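Local coordinates for peroxiredoxin (Clostridioides difficile, PDB 6TSB), which probably hydrolyses internal beta-1,4 linkages of chitin through this glycoside hydrolase family 18 domain, one half of a bifunctional peroxiredoxin-chitinase of the spore coat, at residues 133-138 against 176-181. Sequence-based numbering, arbitrary orientation.
Sequences GIDIDW and SVAGTG
Two neighbouring parallel strands of the TIM barrel, 133-137 and 174-179, meet here as the beta-strands of a beta-alpha-beta unit whose connection includes helix 154-169. Backbone bonds zip D135 beside S176 and I136 beside V177. S176 N reaches I134 O, and I136 N gives its hydrogen to S176 O (2.8 Å). A178 N then meets I136 O at 3.0 Å along a nearly straight N-H...O path. Past this point the strands part, and water takes over the pairing. One water accepts from W138 N and lies within bonding distance of I136 O and, more loosely, A178 O; a second lies within bonding distance of W138 O and A178 O.

Side chains alternate across the sheet. D135 and S176 point to the barrel interior, where the carboxylate, with CG anti to its backbone N (chi1 -178°), comes alongside the serine. S176 OG donates to D135 OD1; the modelled 2.3 Å separation is too short to be taken literally. W174 NE1 also bonds to S176 OG, while Y41 OH bonds to D135 OD2. D137, two residues on, has its OD1 2.6 Å from D135 OD2. Its carboxylate passes close to the methyl of A178, with D137 CG 3.5 Å from A178 CB. On the other face, I136 and V177 pack against helix 154-169: I136 touches I165, and V177 touches F158 and L162.

D135 and D137 are the second and third aspartates of the DxxDxDxE signature of family 18 chitinases, consistent with a place in the active centre at the C-terminal ends of the barrel strands. The Y41 bond to OD2 and the close packing around the buried D135 carboxylate should restrict its rotation; the S176 bond, doubtful in length, would add to this.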
ATOM      1  N   GLY A 133      22.884  33.102   5.018  1.00 42.43           N
ATOM      2  CA  GLY A 133      23.582  33.214   3.736  1.00 42.72           C
ATOM      3  C   GLY A 133      22.635  33.135   2.568  1.00 41.07           C
ATOM      4  O   GLY A 133      21.489  33.556   2.697  1.00 38.12           O
ATOM      5  N   ILE A 134      23.109  32.578   1.463  1.00 38.58           N
ATOM      6  CA  ILE A 134      22.459  32.772   0.141  1.00 42.64           C
ATOM      7  C   ILE A 134      22.516  31.468  -0.648  1.00 38.40           C
ATOM      8  O   ILE A 134      23.465  30.660  -0.455  1.00 39.81           O
ATOM      9  CB  ILE A 134      23.104  33.987  -0.588  1.00 46.27           C
ATOM     10  CG1 ILE A 134      22.120  34.627  -1.566  1.00 52.71           C
ATOM     11  CG2 ILE A 134      24.438  33.666  -1.260  1.00 40.03           C
ATOM     12  CD1 ILE A 134      21.219  35.644  -0.903  1.00 56.91           C
ATOM     13  N   ASP A 135      21.529  31.286  -1.513  1.00 38.66           N
ATOM     14  CA  ASP A 135      21.423  30.127  -2.416  1.00 39.61           C
ATOM     15  C   ASP A 135      21.305  30.701  -3.819  1.00 40.65           C
ATOM     16  O   ASP A 135      20.518  31.658  -3.970  1.00 41.87           O
ATOM     17  CB  ASP A 135      20.224  29.263  -2.023  1.00 43.32           C
ATOM     18  CG  ASP A 135      20.089  28.013  -2.885  1.00 46.14           C
ATOM     19  OD1 ASP A 135      21.090  27.305  -3.016  1.00 41.59           O
ATOM     20  OD2 ASP A 135      18.984  27.758  -3.408  1.00 46.43           O
ATOM     21  N   ILE A 136      22.021  30.157  -4.806  1.00 36.96           N
ATOM     22  CA  ILE A 136      21.959  30.712  -6.191  1.00 35.27           C
ATOM     23  C   ILE A 136      21.201  29.753  -7.079  1.00 34.47           C
ATOM     24  O   ILE A 136      21.588  28.600  -7.125  1.00 43.38           O
ATOM     25  CB  ILE A 136      23.371  31.006  -6.697  1.00 39.62           C
ATOM     26  CG1 ILE A 136      24.102  31.937  -5.725  1.00 38.38           C
ATOM     27  CG2 ILE A 136      23.321  31.557  -8.113  1.00 40.86           C
ATOM     28  CD1 ILE A 136      23.495  33.309  -5.628  1.00 35.31           C
ATOM     29  N   ASP A 137      20.104  30.191  -7.694  1.00 41.66           N
ATOM     30  CA  ASP A 137      19.220  29.319  -8.506  1.00 41.55           C
ATOM     31  C   ASP A 137      19.211  29.811  -9.947  1.00 41.01           C
ATOM     32  O   ASP A 137      18.150  30.148 -10.466  1.00 38.69           O
ATOM     33  CB  ASP A 137      17.785  29.207  -8.001  1.00 49.88           C
ATOM     34  CG  ASP A 137      17.647  28.517  -6.657  1.00 55.23           C
ATOM     35  OD1 ASP A 137      18.566  28.679  -5.834  1.00 53.89           O
ATOM     36  OD2 ASP A 137      16.594  27.836  -6.441  1.00 66.39           O
ATOM     37  N   TRP A 138      20.351  29.677 -10.606  1.00 43.48           N
ATOM     38  CA  TRP A 138      20.485  29.928 -12.059  1.00 42.91           C
ATOM     39  C   TRP A 138      20.081  28.657 -12.814  1.00 45.68           C
ATOM     40  O   TRP A 138      20.756  27.615 -12.634  1.00 45.20           O
ATOM     41  CB  TRP A 138      21.922  30.383 -12.306  1.00 43.64           C
ATOM     42  CG  TRP A 138      22.224  30.858 -13.683  1.00 39.42           C
ATOM     43  CD1 TRP A 138      21.418  30.855 -14.782  1.00 39.29           C
ATOM     44  CD2 TRP A 138      23.500  31.349 -14.103  1.00 38.74           C
ATOM     45  NE1 TRP A 138      22.101  31.354 -15.855  1.00 42.88           N
ATOM     46  CE2 TRP A 138      23.378  31.677 -15.464  1.00 42.15           C
ATOM     47  CE3 TRP A 138      24.708  31.595 -13.440  1.00 41.96           C
ATOM     48  CZ2 TRP A 138      24.454  32.198 -16.190  1.00 46.36           C
ATOM     49  CZ3 TRP A 138      25.761  32.126 -14.149  1.00 45.36           C
ATOM     50  CH2 TRP A 138      25.637  32.413 -15.510  1.00 45.32           C
ATOM     51  N   SER A 176      25.205  28.270  -1.434  1.00 34.71           N
ATOM     52  CA  SER A 176      24.736  27.025  -2.054  1.00 38.39           C
ATOM     53  C   SER A 176      24.276  27.345  -3.468  1.00 36.58           C
ATOM     54  O   SER A 176      24.041  28.501  -3.781  1.00 40.02           O
ATOM     55  CB  SER A 176      23.649  26.364  -1.229  1.00 39.64           C
ATOM     56  OG  SER A 176      22.460  27.167  -1.164  1.00 42.42           O
ATOM     57  N   VAL A 177      24.171  26.320  -4.281  1.00 36.21           N
ATOM     58  CA  VAL A 177      23.820  26.421  -5.711  1.00 36.89           C
ATOM     59  C   VAL A 177      22.786  25.336  -5.902  1.00 37.68           C
ATOM     60  O   VAL A 177      22.998  24.242  -5.385  1.00 42.51           O
ATOM     61  CB  VAL A 177      25.083  26.189  -6.553  1.00 43.44           C
ATOM     62  CG1 VAL A 177      24.761  25.888  -8.012  1.00 44.43           C
ATOM     63  CG2 VAL A 177      26.032  27.370  -6.414  1.00 46.82           C
ATOM     64  N   ALA A 178      21.689  25.672  -6.549  1.00 41.99           N
ATOM     65  CA  ALA A 178      20.646  24.727  -6.971  1.00 42.93           C
ATOM     66  C   ALA A 178      21.002  24.289  -8.378  1.00 43.07           C
ATOM     67  O   ALA A 178      21.157  25.193  -9.225  1.00 46.05           O
ATOM     68  CB  ALA A 178      19.284  25.388  -6.948  1.00 42.94           C
ATOM     69  N   GLY A 179      21.107  22.977  -8.600  1.00 43.99           N
ATOM     70  CA  GLY A 179      21.337  22.401  -9.935  1.00 46.62           C
ATOM     71  C   GLY A 179      20.923  20.943 -10.035  1.00 47.40           C
ATOM     72  O   GLY A 179      20.398  20.410  -9.061  1.00 42.42           O
ATOM     73  N   THR A 180      21.106  20.352 -11.213  1.00 51.77           N
ATOM     74  CA  THR A 180      20.795  18.938 -11.501  1.00 51.01           C
ATOM     75  C   THR A 180      22.115  18.183 -11.584  1.00 54.92           C
ATOM     76  O   THR A 180      23.189  18.825 -11.469  1.00 53.66           O
ATOM     77  CB  THR A 180      19.957  18.821 -12.771  1.00 56.45           C
ATOM     78  OG1 THR A 180      20.832  19.114 -13.856  1.00 58.86           O
ATOM     79  CG2 THR A 180      18.767  19.754 -12.771  1.00 54.94           C
ATOM     80  N   GLY A 181      22.024  16.862 -11.710  1.00 55.09           N
ATOM     81  CA  GLY A 181      23.187  15.970 -11.814  1.00 51.81           C
ATOM     82  C   GLY A 181      23.247  15.351 -13.190  1.00 47.84           C
ATOM     83  O   GLY A 181      24.003  14.382 -13.351  1.00 55.54           O
TER
HETATM   84  O   HOH W   1      22.486  28.152  -9.652  1.00 39.98           O
HETATM   85  O   HOH W   2      22.699  25.920 -11.418  1.00 49.19           O